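Local coordinates for protein L-Ribose isomerase (Acinetobacter, PDB 4Q0S) that probably interconverts L-ribose and its ketose L-ribulose, as an isomerase built on a cupin barrel that binds a cobalt ion and the sugar alcohol ribitol, at residues T15-R20 / L255-S260; I51-D56 / D248-G253; Y95-G100 / I234-G239; Y219-T224 / M240-F245. One frame throughout, in Å; residues are numbered along the deposited sequence.

Contact 1. Residues T15-R20 / L255-S260; sequences TSITRR and LQTAIS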
# COMPACT_ATOMS: atom_id res chain seq x y z
N THR A 15 -3.08 -36.23 7.98
CA THR A 15 -4.37 -36.20 8.66
C THR A 15 -4.46 -34.94 9.52
O THR A 15 -5.46 -34.68 10.18
CB THR A 15 -4.57 -37.43 9.57
OG1 THR A 15 -3.55 -37.45 10.59
CG2 THR A 15 -4.47 -38.71 8.76
N SER A 16 -3.38 -34.16 9.50
CA SER A 16 -3.34 -32.93 10.26
C SER A 16 -2.20 -32.07 9.76
O SER A 16 -1.44 -32.47 8.88
CB SER A 16 -3.14 -33.22 11.75
OG SER A 16 -1.85 -33.76 11.98
N ILE A 17 -2.09 -30.88 10.33
CA ILE A 17 -1.04 -29.94 9.95
C ILE A 17 -0.17 -29.68 11.18
O ILE A 17 -0.69 -29.47 12.27
CB ILE A 17 -1.67 -28.62 9.44
CG1 ILE A 17 -0.58 -27.59 9.13
CG2 ILE A 17 -2.65 -28.07 10.46
CD1 ILE A 17 -1.12 -26.31 8.53
N THR A 18 1.14 -29.71 11.00
CA THR A 18 2.04 -29.48 12.13
C THR A 18 1.91 -28.05 12.60
O THR A 18 1.51 -27.16 11.84
CB THR A 18 3.51 -29.73 11.74
OG1 THR A 18 3.97 -28.69 10.87
CG2 THR A 18 3.65 -31.08 11.05
N ARG A 19 2.23 -27.82 13.87
CA ARG A 19 2.17 -26.48 14.44
C ARG A 19 3.05 -25.54 13.63
O ARG A 19 2.69 -24.39 13.41
CB ARG A 19 2.63 -26.50 15.90
CG ARG A 19 2.86 -25.12 16.51
CD ARG A 19 1.66 -24.21 16.34
NE ARG A 19 0.48 -24.68 17.06
CZ ARG A 19 -0.69 -24.05 17.05
NH1 ARG A 19 -1.72 -24.54 17.73
NH2 ARG A 19 -0.83 -22.92 16.37
N ARG A 20 4.19 -26.03 13.16
CA ARG A 20 5.08 -25.19 12.37
C ARG A 20 4.45 -24.83 11.02
O ARG A 20 4.51 -23.68 10.58
CB ARG A 20 6.43 -25.87 12.15
CG ARG A 20 7.38 -25.06 11.28
CD ARG A 20 8.69 -25.77 11.07
NE ARG A 20 9.49 -25.15 10.02
CZ ARG A 20 10.72 -25.53 9.70
NH1 ARG A 20 11.29 -26.54 10.35
NH2 ARG A 20 11.38 -24.93 8.72
N LEU A 255 -15.24 -26.50 10.48
CA LEU A 255 -15.29 -25.96 11.84
C LEU A 255 -14.09 -26.25 12.75
O LEU A 255 -14.11 -25.87 13.92
CB LEU A 255 -16.58 -26.43 12.53
CG LEU A 255 -17.90 -26.09 11.83
CD1 LEU A 255 -19.06 -26.69 12.62
CD2 LEU A 255 -18.06 -24.58 11.71
N GLN A 256 -13.07 -26.91 12.23
CA GLN A 256 -11.89 -27.21 13.05
C GLN A 256 -10.69 -27.72 12.25
O GLN A 256 -10.83 -28.58 11.37
CB GLN A 256 -12.22 -28.24 14.13
CG GLN A 256 -11.01 -28.58 15.00
CD GLN A 256 -11.23 -29.81 15.88
OE1 GLN A 256 -12.11 -29.82 16.74
NE2 GLN A 256 -10.42 -30.84 15.66
N THR A 257 -9.51 -27.20 12.58
CA THR A 257 -8.29 -27.60 11.91
C THR A 257 -7.44 -28.45 12.85
O THR A 257 -7.14 -28.04 13.97
CB THR A 257 -7.46 -26.38 11.48
OG1 THR A 257 -8.27 -25.51 10.68
CG2 THR A 257 -6.25 -26.81 10.67
N ALA A 258 -7.04 -29.63 12.38
CA ALA A 258 -6.23 -30.53 13.18
C ALA A 258 -4.77 -30.10 13.14
O ALA A 258 -4.08 -30.30 12.14
CB ALA A 258 -6.38 -31.95 12.66
N ILE A 259 -4.30 -29.51 14.23
CA ILE A 259 -2.92 -29.06 14.31
C ILE A 259 -2.16 -29.96 15.28
O ILE A 259 -2.43 -29.97 16.49
CB ILE A 259 -2.84 -27.59 14.80
CG1 ILE A 259 -3.69 -26.70 13.89
CG2 ILE A 259 -1.38 -27.11 14.77
CD1 ILE A 259 -3.82 -25.27 14.37
N SER A 260 -1.21 -30.72 14.75
CA SER A 260 -0.42 -31.64 15.57
C SER A 260 0.84 -30.96 16.08
O SER A 260 1.95 -31.38 15.68
CB SER A 260 -0.06 -32.88 14.76
OG SER A 260 0.68 -32.55 13.60
OXT SER A 260 0.71 -30.00 16.87

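Contact 2. Residues I51-D56 / D248-G253; sequences IVFGAD and DAANTG. With NCO (cobalt hexammine(III)), chain E.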
# COMPACT_ATOMS: atom_id res chain seq x y z
N ILE A 51 -7.92 -22.75 7.43
CA ILE A 51 -8.94 -23.78 7.22
C ILE A 51 -8.59 -24.84 6.18
O ILE A 51 -8.12 -24.53 5.09
CB ILE A 51 -10.27 -23.11 6.82
CG1 ILE A 51 -10.65 -22.05 7.85
CG2 ILE A 51 -11.39 -24.15 6.70
CD1 ILE A 51 -11.74 -21.08 7.36
N VAL A 52 -8.84 -26.10 6.52
CA VAL A 52 -8.61 -27.21 5.62
C VAL A 52 -9.97 -27.90 5.54
O VAL A 52 -10.50 -28.35 6.55
CB VAL A 52 -7.54 -28.18 6.18
CG1 VAL A 52 -7.30 -29.33 5.21
CG2 VAL A 52 -6.24 -27.42 6.43
N PHE A 53 -10.54 -27.96 4.34
CA PHE A 53 -11.88 -28.54 4.15
C PHE A 53 -11.96 -30.05 3.99
O PHE A 53 -12.22 -30.56 2.90
CB PHE A 53 -12.57 -27.87 2.96
CG PHE A 53 -12.73 -26.37 3.10
CD1 PHE A 53 -11.74 -25.50 2.67
CD2 PHE A 53 -13.89 -25.84 3.68
CE1 PHE A 53 -11.89 -24.12 2.80
CE2 PHE A 53 -14.05 -24.46 3.82
CZ PHE A 53 -13.05 -23.60 3.38
N GLY A 54 -11.74 -30.77 5.08
CA GLY A 54 -11.82 -32.22 5.02
C GLY A 54 -10.50 -32.93 5.24
O GLY A 54 -9.44 -32.44 4.85
N ALA A 55 -10.59 -34.11 5.85
CA ALA A 55 -9.44 -34.95 6.16
C ALA A 55 -8.49 -35.20 4.99
O ALA A 55 -7.27 -35.17 5.16
CB ALA A 55 -9.92 -36.29 6.72
N ASP A 56 -9.03 -35.46 3.81
CA ASP A 56 -8.17 -35.72 2.66
C ASP A 56 -7.58 -34.45 2.05
O ASP A 56 -6.85 -34.51 1.06
CB ASP A 56 -8.95 -36.50 1.58
CG ASP A 56 -10.26 -35.85 1.23
OD1 ASP A 56 -10.27 -34.63 0.95
OD2 ASP A 56 -11.29 -36.56 1.21
N ASP A 248 -19.61 -33.50 1.42
CA ASP A 248 -19.78 -33.71 2.86
C ASP A 248 -18.47 -33.64 3.63
O ASP A 248 -18.45 -33.24 4.80
CB ASP A 248 -20.47 -35.05 3.13
CG ASP A 248 -21.88 -35.11 2.58
OD1 ASP A 248 -22.03 -35.36 1.37
OD2 ASP A 248 -22.83 -34.88 3.37
N ALA A 249 -17.38 -34.03 2.98
CA ALA A 249 -16.07 -34.01 3.61
C ALA A 249 -15.69 -32.58 4.00
O ALA A 249 -14.96 -32.37 4.97
CB ALA A 249 -15.03 -34.59 2.67
N ALA A 250 -16.19 -31.61 3.24
CA ALA A 250 -15.89 -30.21 3.48
C ALA A 250 -16.60 -29.59 4.68
O ALA A 250 -16.01 -28.80 5.41
CB ALA A 250 -16.20 -29.40 2.22
N ASN A 251 -17.86 -29.95 4.89
CA ASN A 251 -18.64 -29.40 6.00
C ASN A 251 -18.04 -29.68 7.37
O ASN A 251 -18.05 -28.81 8.25
CB ASN A 251 -20.07 -29.95 5.98
CG ASN A 251 -21.09 -28.89 5.58
OD1 ASN A 251 -21.24 -28.58 4.40
ND2 ASN A 251 -21.78 -28.34 6.57
N THR A 252 -17.51 -30.88 7.55
CA THR A 252 -16.92 -31.28 8.83
C THR A 252 -15.64 -30.52 9.17
O THR A 252 -15.62 -29.71 10.10
CB THR A 252 -16.63 -32.79 8.85
OG1 THR A 252 -15.71 -33.11 7.80
CG2 THR A 252 -17.92 -33.57 8.63
N GLY A 253 -14.58 -30.79 8.42
CA GLY A 253 -13.30 -30.14 8.67
C GLY A 253 -13.32 -28.62 8.65
O GLY A 253 -12.35 -27.98 9.05
CO NCO E . -25.00 -31.88 1.82
N1 NCO E . -26.72 -31.43 2.14
N2 NCO E . -25.06 -33.08 3.16
N3 NCO E . -24.93 -30.67 0.47
N4 NCO E . -24.46 -30.61 2.99
N5 NCO E . -25.54 -33.14 0.65
N6 NCO E . -23.28 -32.32 1.51
O HOH W 1 -10.15 -26.49 9.21

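Contact 3. Residues Y95-G100 / I234-G239; sequences YAEYSG and IPSWLG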
# COMPACT_ATOMS: atom_id res chain seq x y z
N TYR A 95 -36.10 -12.34 10.92
CA TYR A 95 -35.42 -12.11 9.65
C TYR A 95 -34.07 -11.42 9.80
O TYR A 95 -33.39 -11.13 8.81
CB TYR A 95 -36.31 -11.28 8.73
CG TYR A 95 -37.71 -11.83 8.57
CD1 TYR A 95 -37.93 -13.05 7.93
CD2 TYR A 95 -38.81 -11.15 9.08
CE1 TYR A 95 -39.21 -13.57 7.79
CE2 TYR A 95 -40.10 -11.66 8.95
CZ TYR A 95 -40.29 -12.87 8.31
OH TYR A 95 -41.57 -13.38 8.17
N ALA A 96 -33.67 -11.15 11.04
CA ALA A 96 -32.41 -10.48 11.32
C ALA A 96 -31.21 -11.31 10.85
O ALA A 96 -30.19 -10.75 10.43
CB ALA A 96 -32.29 -10.20 12.82
N GLU A 97 -31.35 -12.63 10.92
CA GLU A 97 -30.30 -13.56 10.53
C GLU A 97 -29.85 -13.41 9.07
O GLU A 97 -28.82 -13.95 8.68
CB GLU A 97 -30.79 -15.00 10.77
CG GLU A 97 -32.05 -15.35 9.98
CD GLU A 97 -32.74 -16.59 10.53
OE1 GLU A 97 -33.28 -16.52 11.65
OE2 GLU A 97 -32.75 -17.63 9.83
N TYR A 98 -30.63 -12.69 8.27
CA TYR A 98 -30.29 -12.48 6.87
C TYR A 98 -29.49 -11.20 6.71
O TYR A 98 -28.94 -10.93 5.64
CB TYR A 98 -31.56 -12.39 6.01
CG TYR A 98 -32.31 -13.69 5.88
CD1 TYR A 98 -31.91 -14.66 4.95
CD2 TYR A 98 -33.41 -13.97 6.69
CE1 TYR A 98 -32.58 -15.87 4.84
CE2 TYR A 98 -34.09 -15.18 6.58
CZ TYR A 98 -33.67 -16.12 5.66
OH TYR A 98 -34.34 -17.32 5.56
N SER A 99 -29.42 -10.41 7.78
CA SER A 99 -28.69 -9.16 7.76
C SER A 99 -27.36 -9.27 8.52
O SER A 99 -26.76 -10.34 8.56
CB SER A 99 -29.54 -8.04 8.35
OG SER A 99 -28.95 -6.77 8.11
N GLY A 100 -26.92 -8.17 9.12
CA GLY A 100 -25.66 -8.19 9.84
C GLY A 100 -24.53 -7.79 8.90
O GLY A 100 -24.72 -7.70 7.69
N ILE A 234 -30.05 -13.21 19.14
CA ILE A 234 -31.43 -13.66 19.02
C ILE A 234 -31.43 -15.15 19.30
O ILE A 234 -30.55 -15.88 18.83
CB ILE A 234 -32.00 -13.37 17.60
CG1 ILE A 234 -32.18 -11.86 17.42
CG2 ILE A 234 -33.33 -14.08 17.41
CD1 ILE A 234 -32.73 -11.46 16.08
N PRO A 235 -32.40 -15.64 20.08
CA PRO A 235 -32.53 -17.05 20.44
C PRO A 235 -32.21 -18.05 19.33
O PRO A 235 -31.27 -18.83 19.45
CB PRO A 235 -33.97 -17.15 20.92
CG PRO A 235 -34.14 -15.84 21.63
CD PRO A 235 -33.51 -14.85 20.66
N SER A 236 -32.99 -18.00 18.25
CA SER A 236 -32.80 -18.91 17.12
C SER A 236 -31.36 -18.97 16.60
O SER A 236 -30.89 -20.04 16.22
CB SER A 236 -33.73 -18.51 15.97
OG SER A 236 -33.43 -17.22 15.48
N TRP A 237 -30.67 -17.84 16.58
CA TRP A 237 -29.29 -17.79 16.10
C TRP A 237 -28.38 -18.82 16.76
O TRP A 237 -27.38 -19.23 16.18
CB TRP A 237 -28.71 -16.39 16.33
CG TRP A 237 -29.30 -15.33 15.44
CD1 TRP A 237 -30.60 -15.21 15.05
CD2 TRP A 237 -28.61 -14.20 14.90
NE1 TRP A 237 -30.77 -14.07 14.31
CE2 TRP A 237 -29.56 -13.43 14.20
CE3 TRP A 237 -27.28 -13.76 14.94
CZ2 TRP A 237 -29.23 -12.24 13.54
CZ3 TRP A 237 -26.95 -12.57 14.29
CH2 TRP A 237 -27.92 -11.83 13.60
N LEU A 238 -28.73 -19.22 17.98
CA LEU A 238 -27.94 -20.19 18.73
C LEU A 238 -27.79 -21.53 18.01
O LEU A 238 -28.78 -22.20 17.70
CB LEU A 238 -28.56 -20.42 20.11
CG LEU A 238 -27.85 -21.40 21.04
CD1 LEU A 238 -26.42 -20.95 21.29
CD2 LEU A 238 -28.62 -21.50 22.35
N GLY A 239 -26.54 -21.91 17.74
CA GLY A 239 -26.27 -23.16 17.06
C GLY A 239 -26.59 -23.14 15.57
O GLY A 239 -26.23 -24.06 14.83
O HOH W 2 -33.42 -13.94 12.54

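Contact 4. Residues Y219-T224 / M240-F245; sequences YSHEPT and MHDNDF. With NCO (cobalt hexammine(III)), chain E.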
# COMPACT_ATOMS: atom_id res chain seq x y z
N TYR A 219 -24.19 -11.13 8.13
CA TYR A 219 -23.71 -11.94 9.25
C TYR A 219 -23.32 -13.38 8.92
O TYR A 219 -24.01 -14.07 8.17
CB TYR A 219 -24.74 -11.95 10.37
CG TYR A 219 -24.22 -12.49 11.68
CD1 TYR A 219 -23.44 -11.70 12.52
CD2 TYR A 219 -24.52 -13.79 12.09
CE1 TYR A 219 -22.97 -12.18 13.74
CE2 TYR A 219 -24.05 -14.29 13.31
CZ TYR A 219 -23.28 -13.48 14.13
OH TYR A 219 -22.83 -13.96 15.34
N SER A 220 -22.21 -13.83 9.49
CA SER A 220 -21.73 -15.18 9.27
C SER A 220 -22.11 -16.10 10.45
O SER A 220 -21.55 -16.00 11.54
CB SER A 220 -20.21 -15.17 9.08
OG SER A 220 -19.72 -16.45 8.73
N HIS A 221 -23.08 -16.98 10.21
CA HIS A 221 -23.53 -17.93 11.23
C HIS A 221 -22.65 -19.17 11.15
O HIS A 221 -22.85 -20.03 10.29
CB HIS A 221 -24.99 -18.34 10.98
CG HIS A 221 -25.95 -17.19 10.97
ND1 HIS A 221 -26.41 -16.59 12.12
CD2 HIS A 221 -26.51 -16.51 9.94
CE1 HIS A 221 -27.23 -15.60 11.81
NE2 HIS A 221 -27.30 -15.53 10.49
N GLU A 222 -21.67 -19.27 12.04
CA GLU A 222 -20.76 -20.42 12.04
C GLU A 222 -20.29 -20.80 13.44
O GLU A 222 -19.43 -20.13 14.01
CB GLU A 222 -19.53 -20.12 11.17
CG GLU A 222 -19.84 -19.83 9.72
CD GLU A 222 -18.59 -19.47 8.92
OE1 GLU A 222 -17.89 -18.51 9.32
OE2 GLU A 222 -18.32 -20.14 7.90
N PRO A 223 -20.85 -21.87 14.01
CA PRO A 223 -20.45 -22.32 15.35
C PRO A 223 -19.06 -22.97 15.29
O PRO A 223 -18.87 -24.12 15.70
CB PRO A 223 -21.54 -23.33 15.72
CG PRO A 223 -22.74 -22.83 14.95
CD PRO A 223 -22.12 -22.51 13.62
N THR A 224 -18.09 -22.23 14.76
CA THR A 224 -16.72 -22.70 14.61
C THR A 224 -15.97 -22.90 15.93
O THR A 224 -16.57 -22.97 17.00
CB THR A 224 -15.88 -21.74 13.73
OG1 THR A 224 -15.77 -20.47 14.38
CG2 THR A 224 -16.54 -21.55 12.37
N MET A 240 -27.27 -22.09 15.13
CA MET A 240 -27.66 -21.94 13.73
C MET A 240 -26.46 -22.08 12.79
O MET A 240 -25.42 -21.45 12.99
CB MET A 240 -28.31 -20.58 13.53
CG MET A 240 -28.85 -20.32 12.14
SD MET A 240 -29.48 -18.64 12.01
CE MET A 240 -30.98 -18.76 12.98
N HIS A 241 -26.62 -22.91 11.76
CA HIS A 241 -25.56 -23.10 10.78
C HIS A 241 -26.03 -22.54 9.44
O HIS A 241 -27.21 -22.66 9.09
CB HIS A 241 -25.21 -24.59 10.62
CG HIS A 241 -23.98 -24.84 9.81
ND1 HIS A 241 -22.76 -24.27 10.12
CD2 HIS A 241 -23.77 -25.60 8.71
CE1 HIS A 241 -21.85 -24.67 9.24
NE2 HIS A 241 -22.44 -25.49 8.38
N ASP A 242 -25.11 -21.92 8.70
CA ASP A 242 -25.46 -21.31 7.43
C ASP A 242 -24.47 -21.67 6.32
O ASP A 242 -24.31 -20.93 5.35
CB ASP A 242 -25.54 -19.79 7.59
CG ASP A 242 -26.18 -19.11 6.41
OD1 ASP A 242 -27.28 -19.55 5.99
OD2 ASP A 242 -25.60 -18.13 5.90
N ASN A 243 -23.79 -22.80 6.47
CA ASN A 243 -22.84 -23.26 5.47
C ASN A 243 -23.32 -24.60 4.95
O ASN A 243 -23.58 -25.52 5.73
CB ASN A 243 -21.43 -23.43 6.04
CG ASN A 243 -20.76 -22.11 6.36
OD1 ASN A 243 -21.09 -21.08 5.78
ND2 ASN A 243 -19.80 -22.14 7.28
N ASP A 244 -23.45 -24.72 3.63
CA ASP A 244 -23.90 -25.96 3.02
C ASP A 244 -22.92 -26.31 1.91
O ASP A 244 -23.07 -25.85 0.78
CB ASP A 244 -25.30 -25.78 2.44
CG ASP A 244 -25.99 -27.10 2.14
OD1 ASP A 244 -25.30 -28.07 1.75
OD2 ASP A 244 -27.23 -27.17 2.29
N PHE A 245 -21.91 -27.11 2.24
CA PHE A 245 -20.91 -27.52 1.26
C PHE A 245 -21.45 -28.67 0.43
O PHE A 245 -22.12 -29.56 0.96
CB PHE A 245 -19.62 -27.92 1.98
CG PHE A 245 -18.91 -26.77 2.63
CD1 PHE A 245 -17.96 -26.03 1.92
CD2 PHE A 245 -19.24 -26.37 3.92
CE1 PHE A 245 -17.36 -24.91 2.49
CE2 PHE A 245 -18.64 -25.25 4.50
CZ PHE A 245 -17.70 -24.52 3.78
CO NCO E . -25.00 -31.88 1.82
N1 NCO E . -26.72 -31.43 2.14
N2 NCO E . -25.06 -33.08 3.16
N3 NCO E . -24.93 -30.67 0.47
N4 NCO E . -24.46 -30.61 2.99
N5 NCO E . -25.54 -33.14 0.65
N6 NCO E . -23.28 -32.32 1.51
O HOH W 3 -23.92 -16.89 7.80

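Contact 1. Residues T15-R20 / L255-S260
Ile17 and Ile259 form a single beta bridge that pairs the N-terminal arm with the C-terminal tail. Ile17 N donates to Ala258 O over 2.8 Å, and Ser260 N returns a bond of 2.8 Å to Ile17 O. Ile259 CA also lies 3.1 Å from Ile17 O, with its hydrogen turned to that oxygen, so the carbonyl meets both an N-H and a C-H.

The side chains follow from this pairing. Ile17 carries CG1 anti to its backbone N (chi1 176°), while CG2 lies between N and the carbonyl carbon and touches both Thr257 CG2 and, at 3.8 Å, Ile259 CG1. On Ile259 it is CG2 that stands anti to N; this methyl rests over one face of the Arg19 guanidinium, toward its rim, 3.8 Å from Arg19 NE. The bent Arg19 chain takes its charge onward to Asp47 and Asp23. Ser260 OG gives a weak bond to Ser16 OG, and the methylene of Ser16 packs on Ala258 CB at 3.6 Å.

Thr18 is the N-cap of helix 19-35, its OG1 accepting from Glu21 N. The chemistry implies that the terminal residues are held mainly by backbone bonds beside the helix start, with methyl contacts and a flat cation filling in around them.

Contact 2. Residues I51-D56 / D248-G253
Phe53 and Ala250 meet where the end of strand 50-52 runs up against helix 248-254. Phe53 CB lies 4.0 Å from Ala250 CB and only slightly farther from Ala250 CA. CG sits anti to the carbonyl carbon (chi1 -59°), and from there the ring leads off past the helix: CD2 is 4.0 Å from Ala250 O, which lies at the ring edge near its plane. Farther along the same side CE2 approaches the ring of Phe245, the two planes inclined at about 50°. The tip, CZ, is 3.8 Å from Ile51 CG2, which sits over one face near the rim. The ring also touches the bound ribitol, which makes Phe53 a wall of the sugar pocket.

Around this side chain the backbones come very close. Phe53 is the centre of an inverse gamma turn, closed by a weak bond from Gly54 N to Val52 O, and Gly54 CA then passes 3.1 Å from Ala249 O. Gly253 approaches from the helix, its CA 4.0 Å from Gly54 N; neither glycine has a side chain, and the two backbones meet directly. Val52 O and Gly253 O, both acceptors, stand 3.1 Å apart. A water accepts from Val52 N and lies 2.7 Å from Gly253 O, in position to donate.

At the other end of the helix segment, Asp248 OD2 accepts from N2 of the cobalt hexammine at 2.9 Å. The chemistry implies close backbone packing at two glycines beside one bridging water, with Phe53 presenting a hydrophobic ring to the bound ribitol and probably to the substrate.

Contact 3. Residues Y95-G100 / I234-G239
Ala96 and Glu97 belong to a short turn with helical backbone angles, 96-98, which faces Trp237, the nearest CA atoms, those of Glu97 and Trp237, being 7.1 Å apart. The indole lies between the two loops. Its chi1 of -70° sets CG beside the backbone N, anti to the carbonyl carbon. The six-membered ring meets the Ala96-Glu97 peptide: CZ2 is 3.4 Å from Glu97 N and 3.7 Å from Ala96 CB, while Ala96 C lies at the ring edge, near its plane. Ala96 CB has a second apolar neighbour in Ile234 CD1 at 3.5 Å, and Ile234 CG1 covers one face of the same indole toward its rim, so the methyl, the isoleucine and the tryptophan make one hydrophobic cluster.

The two loops flank the cupin barrel: residues 95-100 lead into strand 101-108, whereas the loop at 234-239 belongs to the long connection between strands 211-217 and 244-245. Trp237 reaches back to the loop that follows strand 211-217, its ring meeting Tyr219 and lying edge-to-face with His221.

The polar link between the segments is a water. It accepts from Glu97 N and, at 3.2 Å, from Trp237 NE1, and donates to Glu97 OE1 over 2.7 Å; the indole N-H and the carboxylate thus share one solvent molecule. Glu97 CB packs 3.7 Å from Trp237 NE1. The other oxygen, OE2, forms a salt bridge with Arg121. Ser99 OG is hydrogen-bonded to Ser99 of a neighbouring subunit, and Ile234 packs on Leu150 of that same subunit.

Contact 4. Residues Y219-T224 / M240-F245
His221 and Met240 make the sulfur-aromatic part of the contact. Met240 SD stands over one face of the imidazole, 3.8 Å from the centroid of the His221 ring and 14° off its normal; the methionine chain is extended to SD (chi2 -176°). Tyr219 CD2 lies over the opposite face, toward the rim. Beside the ring, His221 CB packs on Asp242 CB at 3.7 Å, and Pro223 CD reaches the edge of the His241 ring.

Hydrogen bonds form a second group. Asn243 ND2 donates to Glu222 OE2 over 2.6 Å and nearly straight. The acceptor uses its anti lone pair and lies in the amide plane, while carboxylate and amide planes stand 85° apart. That oxygen also meets Arg254 in a salt bridge, and Ser220 OG gives a weak bond to OE1. Asp242 N donates weakly to His221 O. A water accepts from His221 N at 2.6 Å and donates to Tyr219 O and Asp242 OD2; Asp242 OD1 forms a salt bridge with Arg121.

The ionic group is the cobalt hexammine: its ammines N3 and N4 each donate to Asp244 OD1 at 2.9 Å, and Phe245 O accepts from it too. Glu222 OE2 forms a weak hydrogen bond with ribitol O2, and Asp242 O accepts from His119, a ligand of the cobalt(II) ion: the arrangement belongs to the sugar pocket and second metal shell of a cupin barrel.

Overall arrangement
Along the chain the contacts nest: contact 1 encloses contact 2, which encloses contacts 3 and 4, and the segments of these last two alternate. Contact 4 is the hub, its centre about 11 Å from that of contact 3 and 14 Å from that of contact 2; contacts 1 and 3 lie about 30 Å apart. Contact 2 joins strand 50-52, the outermost, within the chain, of the six-stranded sheet, to helix 248-254, directly after strand 244-245 of the five-stranded sheet. Asn251, Phe53, Glu97 and Trp237 touch contact 4, as Leu255 of contact 1 does through Thr224; Thr257 touches Ile51 of contact 2. Terminal pairing, ribitol pocket and subunit interface thus form one connected series.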